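Local structure of proteasome assembly chaperone family protein (Thermoplasma acidophilum, 3GAA) at residues N26-C31 and N87-A92; E135-F140 and F185-S190. The protein is of unknown function but belongs to the PAC2 family and may act as a proteasome assembly chaperone. All blocks are in the same frame, centred on the assembly; numbering follows the deposited sequence.

Contact 1 of 2, residues N26-C31 and N87-A92; sequences NPVVLC and NTVLVA
Leu-90 reaches across to two residues of 26-31: its CG lies 3.9 Å from CB of Pro-27, the two side chains side by side and pointing the same way, and its CB lies 3.8 Å from CG2 of Val-29. With CG1 of Val-29 anti to the backbone N (chi1 -176°), CG2 is the branch nearer Leu-90. Helix 103-117 covers this face, Trp-113 and Val-117 on Leu-90, Ile-114 on Val-29. An alanine in place of Val-29 would probably open a gap between Leu-90 and Ile-114, leaving the leucine side chain freer to turn. On the face of Val-28, Leu-30, Val-89 and Val-91, CD1 of Leu-30 meets CG1 of Val-89 at 3.9 Å. Strands 28-32 and 89-94 are parallel neighbours in the middle of a mixed sheet with helices on both faces, a three-layer alpha-beta-alpha arrangement; helix 39-51 packs on Val-91. Four backbone bonds zip them in parallel register: Val-28 N to Thr-88 O, Leu-90 N to Val-28 O, Leu-30 N to Leu-90 O (2.9 Å, nearly straight at 174°) and Ala-92 N to Leu-30 O. At the start of 87-92, OG1 of Thr-88 is hydrogen-bonded to OD1 of Asn-84.

Contact 2 of 2, residues E135-F140 and F185-S190; sequences EERPVF and FITPTS
Thr-187 and Arg-137 meet where the loop 135-140 runs up to strand 181-190. The close-fitting half starts at Phe-140 and Ile-186, an antiparallel hydrogen-bonded pair: Phe-140 N gives a nearly straight bond to Ile-186 O (2.8 Å, 175°), and Ile-186 N returns one to Phe-140 O. The same Phe-140 O lies at the edge of the buried Phe-185 ring, near its plane, and CG1 of Val-139 comes within 4.1 Å of CB of Phe-185. The Phe-185 ring also meets that of Phe-151, and Thr-187, likewise buried, touches Ile-202 of helix 196-210. One step along, the hydroxyl of Thr-187, held anti to its backbone N (chi1 -157°), donates to Pro-138 O at 3.2 Å, a side-chain bond that carries the pairing past the last backbone bond.

Beyond it the two segments part, CA atoms of Arg-137 and Pro-188 standing 7.2 Å from each other, and partly exposed side chains bridge the gap. The proline rings cross with CD of Pro-138 4.0 Å from CG of Pro-188. Arg-137 slides past Pro-188 in the opposite sense, and its NH1 donates to Pro-188 O at 2.9 Å, the acceptor in the guanidinium plane and the donor in the carbonyl plane. NH1 also forms a salt bridge with Asp-195, whose OD2 accepts from Ser-190 N as well, so one arginine end joins the loop to the strand and to the turn before helix 196-210.

A loop that settles into antiparallel pairing here adds strand 140-142 to this chain's mixed sheet, between the outermost strand 157-158, which it meets in parallel, and strand 181-190, whose other edge runs parallel to strand 121-130.

After strand 7-9 and helix 13-16 the chain enters strand 28-32 and returns to it through strand 89-94, so contact 1 closes a loop of 55 residues holding helix 39-51 and strands 54-60 and 79-83. It then runs through helix 103-117 and strand 121-130 before the loop that opens contact 2, which strand 181-190 closes after helices 145-153 and 166-178. The two loops therefore follow in series, neither nested nor crossed. Both contacts belong to one sheet: strand 121-130 lies between strands 28-32 and 181-190, joining the central pair of contact 1 to the far side held by contact 2. Their centres are about 23 Å apart, their nearest atoms about 7 Å.

Contact 1 of 2, residues N26-C31 and N87-A92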
loop_
_atom_site.group_PDB
_atom_site.type_symbol
_atom_site.label_atom_id
_atom_site.label_comp_id
_atom_site.label_asym_id
_atom_site.label_seq_id
_atom_site.Cartn_x
_atom_site.Cartn_y
_atom_site.Cartn_z
ATOM N N ASN A 26 27.002 22.285 0.760
ATOM C CA ASN A 26 26.495 22.923 -0.466
ATOM C C ASN A 26 27.162 22.712 -1.838
ATOM O O ASN A 26 27.342 23.653 -2.609
ATOM C CB ASN A 26 26.334 24.391 -0.207
ATOM C CG ASN A 26 24.950 24.778 -0.436
ATOM O OD1 ASN A 26 24.061 24.390 0.365
ATOM N ND2 ASN A 26 24.680 25.407 -1.605
ATOM N N PRO A 27 27.437 21.450 -2.156
ATOM C CA PRO A 27 28.490 21.070 -3.066
ATOM C C PRO A 27 28.194 21.381 -4.509
ATOM O O PRO A 27 27.027 21.492 -4.878
ATOM C CB PRO A 27 28.570 19.562 -2.859
ATOM C CG PRO A 27 27.209 19.172 -2.425
ATOM C CD PRO A 27 26.712 20.284 -1.627
ATOM N N VAL A 28 29.242 21.562 -5.303
ATOM C CA VAL A 28 29.072 21.650 -6.755
ATOM C C VAL A 28 29.324 20.272 -7.315
ATOM O O VAL A 28 30.361 19.670 -6.979
ATOM C CB VAL A 28 29.998 22.669 -7.465
ATOM C CG1 VAL A 28 31.323 22.672 -6.904
ATOM C CG2 VAL A 28 30.101 22.293 -8.897
ATOM N N VAL A 29 28.403 19.777 -8.148
ATOM C CA VAL A 29 28.487 18.405 -8.628
ATOM C C VAL A 29 28.922 18.294 -10.080
ATOM O O VAL A 29 28.252 18.803 -10.966
ATOM C CB VAL A 29 27.180 17.644 -8.433
ATOM C CG1 VAL A 29 27.363 16.207 -8.870
ATOM C CG2 VAL A 29 26.769 17.674 -6.945
ATOM N N LEU A 30 30.025 17.598 -10.322
ATOM C CA LEU A 30 30.536 17.437 -11.677
ATOM C C LEU A 30 30.260 16.030 -12.165
ATOM O O LEU A 30 30.504 15.087 -11.437
ATOM C CB LEU A 30 32.044 17.697 -11.684
ATOM C CG LEU A 30 32.525 18.991 -10.999
ATOM C CD1 LEU A 30 34.036 18.901 -10.672
ATOM C CD2 LEU A 30 32.176 20.253 -11.817
ATOM N N CYS A 31 29.793 15.871 -13.409
ATOM C CA CYS A 31 29.449 14.537 -13.962
ATOM C C CYS A 31 30.165 14.132 -15.204
ATOM O O CYS A 31 30.362 14.972 -16.083
ATOM C CB CYS A 31 27.999 14.520 -14.361
ATOM S SG CYS A 31 27.044 15.063 -13.042
ATOM N N ASN A 87 33.435 18.212 1.528
ATOM C CA ASN A 87 32.116 17.940 0.977
ATOM C C ASN A 87 31.492 19.185 0.306
ATOM O O ASN A 87 30.326 19.491 0.462
ATOM C CB ASN A 87 31.241 17.290 2.039
ATOM C CG ASN A 87 31.790 15.939 2.493
ATOM O OD1 ASN A 87 31.310 14.894 2.080
ATOM N ND2 ASN A 87 32.838 15.961 3.319
ATOM N N THR A 88 32.335 19.864 -0.470
ATOM C CA THR A 88 31.970 20.980 -1.333
ATOM C C THR A 88 32.037 20.676 -2.832
ATOM O O THR A 88 31.601 21.485 -3.630
ATOM C CB THR A 88 32.906 22.165 -1.098
ATOM O OG1 THR A 88 34.214 21.655 -0.829
ATOM C CG2 THR A 88 32.441 23.008 0.077
ATOM N N VAL A 89 32.573 19.533 -3.234
ATOM C CA VAL A 89 32.574 19.166 -4.648
ATOM C C VAL A 89 32.275 17.679 -4.697
ATOM O O VAL A 89 32.949 16.876 -4.041
ATOM C CB VAL A 89 33.965 19.398 -5.328
ATOM C CG1 VAL A 89 33.926 18.959 -6.786
ATOM C CG2 VAL A 89 34.455 20.840 -5.191
ATOM N N LEU A 90 31.262 17.312 -5.458
ATOM C CA LEU A 90 31.033 15.931 -5.678
ATOM C C LEU A 90 31.380 15.625 -7.125
ATOM O O LEU A 90 31.342 16.509 -8.008
ATOM C CB LEU A 90 29.575 15.579 -5.396
ATOM C CG LEU A 90 28.989 15.875 -4.006
ATOM C CD1 LEU A 90 27.599 15.347 -3.966
ATOM C CD2 LEU A 90 29.756 15.262 -2.890
ATOM N N VAL A 91 31.723 14.371 -7.374
ATOM C CA VAL A 91 31.819 13.883 -8.743
ATOM C C VAL A 91 30.974 12.620 -8.910
ATOM O O VAL A 91 31.015 11.718 -8.095
ATOM C CB VAL A 91 33.256 13.573 -9.193
ATOM C CG1 VAL A 91 33.189 12.778 -10.520
ATOM C CG2 VAL A 91 34.145 14.907 -9.233
ATOM N N ALA A 92 30.170 12.605 -9.960
ATOM C CA ALA A 92 29.347 11.486 -10.268
ATOM C C ALA A 92 29.918 10.990 -11.562
ATOM O O ALA A 92 30.069 11.776 -12.496
ATOM C CB ALA A 92 27.920 11.942 -10.430
#

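Contact 2 of 2, residues E135-F140 and F185-S190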
loop_
_atom_site.group_PDB
_atom_site.type_symbol
_atom_site.label_atom_id
_atom_site.label_comp_id
_atom_site.label_asym_id
_atom_site.label_seq_id
_atom_site.Cartn_x
_atom_site.Cartn_y
_atom_site.Cartn_z
ATOM N N GLU A 135 45.330 23.369 -32.639
ATOM C CA GLU A 135 45.694 23.642 -31.207
ATOM C C GLU A 135 44.929 24.769 -30.491
ATOM O O GLU A 135 44.927 24.845 -29.246
ATOM C CB GLU A 135 47.205 23.903 -31.057
ATOM C CG GLU A 135 47.766 23.735 -29.608
ATOM C CD GLU A 135 49.146 24.396 -29.436
ATOM O OE1 GLU A 135 49.815 24.702 -30.463
ATOM O OE2 GLU A 135 49.559 24.613 -28.271
ATOM N N GLU A 136 44.330 25.659 -31.283
ATOM C CA GLU A 136 43.248 26.529 -30.811
ATOM C C GLU A 136 42.002 25.654 -30.585
ATOM O O GLU A 136 41.250 25.398 -31.537
ATOM C CB GLU A 136 42.961 27.661 -31.845
ATOM C CG GLU A 136 44.167 28.607 -32.250
ATOM C CD GLU A 136 45.450 28.477 -31.355
ATOM O OE1 GLU A 136 46.586 28.687 -31.893
ATOM O OE2 GLU A 136 45.340 28.159 -30.133
ATOM N N ARG A 137 41.820 25.152 -29.357
ATOM C CA ARG A 137 40.666 24.324 -29.051
ATOM C C ARG A 137 39.701 25.072 -28.147
ATOM O O ARG A 137 40.040 25.404 -27.022
ATOM C CB ARG A 137 41.076 23.026 -28.407
ATOM C CG ARG A 137 39.957 22.393 -27.564
ATOM C CD ARG A 137 40.068 20.908 -27.463
ATOM N NE ARG A 137 41.457 20.464 -27.445
ATOM C CZ ARG A 137 41.823 19.196 -27.605
ATOM N NH1 ARG A 137 40.907 18.239 -27.781
ATOM N NH2 ARG A 137 43.109 18.878 -27.564
ATOM N N PRO A 138 38.470 25.302 -28.629
ATOM C CA PRO A 138 37.441 26.025 -27.877
ATOM C C PRO A 138 36.639 25.193 -26.830
ATOM O O PRO A 138 36.535 23.961 -26.901
ATOM C CB PRO A 138 36.511 26.494 -28.994
ATOM C CG PRO A 138 36.590 25.392 -30.020
ATOM C CD PRO A 138 37.964 24.844 -29.941
ATOM N N VAL A 139 36.078 25.874 -25.849
ATOM C CA VAL A 139 35.097 25.231 -24.998
ATOM C C VAL A 139 33.718 25.812 -25.274
ATOM O O VAL A 139 33.562 26.999 -25.404
ATOM C CB VAL A 139 35.440 25.309 -23.485
ATOM C CG1 VAL A 139 34.361 24.613 -22.665
ATOM C CG2 VAL A 139 36.706 24.619 -23.220
ATOM N N PHE A 140 32.722 24.943 -25.333
ATOM C CA PHE A 140 31.357 25.410 -25.426
ATOM C C PHE A 140 30.648 25.102 -24.184
ATOM O O PHE A 140 31.105 24.286 -23.395
ATOM C CB PHE A 140 30.634 24.799 -26.604
ATOM C CG PHE A 140 31.330 25.025 -27.860
ATOM C CD1 PHE A 140 31.179 26.235 -28.533
ATOM C CD2 PHE A 140 32.233 24.106 -28.317
ATOM C CE1 PHE A 140 31.903 26.494 -29.737
ATOM C CE2 PHE A 140 32.943 24.330 -29.519
ATOM C CZ PHE A 140 32.780 25.524 -30.235
ATOM N N PHE A 185 29.662 21.710 -20.084
ATOM C CA PHE A 185 30.739 22.159 -20.954
ATOM C C PHE A 185 31.037 21.041 -21.970
ATOM O O PHE A 185 31.067 19.846 -21.620
ATOM C CB PHE A 185 31.990 22.456 -20.141
ATOM C CG PHE A 185 31.871 23.637 -19.210
ATOM C CD1 PHE A 185 31.574 24.893 -19.688
ATOM C CD2 PHE A 185 32.115 23.499 -17.889
ATOM C CE1 PHE A 185 31.499 25.953 -18.883
ATOM C CE2 PHE A 185 32.030 24.594 -17.046
ATOM C CZ PHE A 185 31.710 25.807 -17.552
ATOM N N ILE A 186 31.217 21.432 -23.229
ATOM C CA ILE A 186 31.596 20.513 -24.279
ATOM C C ILE A 186 32.864 20.983 -25.001
ATOM O O ILE A 186 33.096 22.180 -25.265
ATOM C CB ILE A 186 30.491 20.311 -25.320
ATOM C CG1 ILE A 186 29.140 20.003 -24.646
ATOM C CG2 ILE A 186 30.858 19.150 -26.196
ATOM C CD1 ILE A 186 28.257 21.254 -24.378
ATOM N N THR A 187 33.715 20.021 -25.312
ATOM C CA THR A 187 34.964 20.357 -25.953
ATOM C C THR A 187 35.203 19.402 -27.125
ATOM O O THR A 187 34.936 18.261 -27.008
ATOM C CB THR A 187 36.092 20.354 -24.921
ATOM O OG1 THR A 187 37.155 21.165 -25.412
ATOM C CG2 THR A 187 36.608 18.942 -24.651
ATOM N N PRO A 188 35.663 19.894 -28.273
ATOM C CA PRO A 188 35.930 18.962 -29.354
ATOM C C PRO A 188 37.031 17.998 -28.963
ATOM O O PRO A 188 38.029 18.397 -28.378
ATOM C CB PRO A 188 36.416 19.856 -30.494
ATOM C CG PRO A 188 36.287 21.261 -30.043
ATOM C CD PRO A 188 36.156 21.253 -28.575
ATOM N N THR A 189 36.867 16.738 -29.299
ATOM C CA THR A 189 37.871 15.758 -28.952
ATOM C C THR A 189 38.096 14.719 -30.087
ATOM O O THR A 189 37.153 14.268 -30.739
ATOM C CB THR A 189 37.580 15.154 -27.496
ATOM O OG1 THR A 189 37.988 13.781 -27.406
ATOM C CG2 THR A 189 36.156 15.301 -27.096
ATOM N N SER A 190 39.351 14.378 -30.345
ATOM C CA SER A 190 39.715 13.496 -31.456
ATOM C C SER A 190 39.194 12.067 -31.305
ATOM O O SER A 190 39.420 11.409 -30.295
ATOM C CB SER A 190 41.250 13.429 -31.532
ATOM O OG SER A 190 41.682 12.423 -32.438
#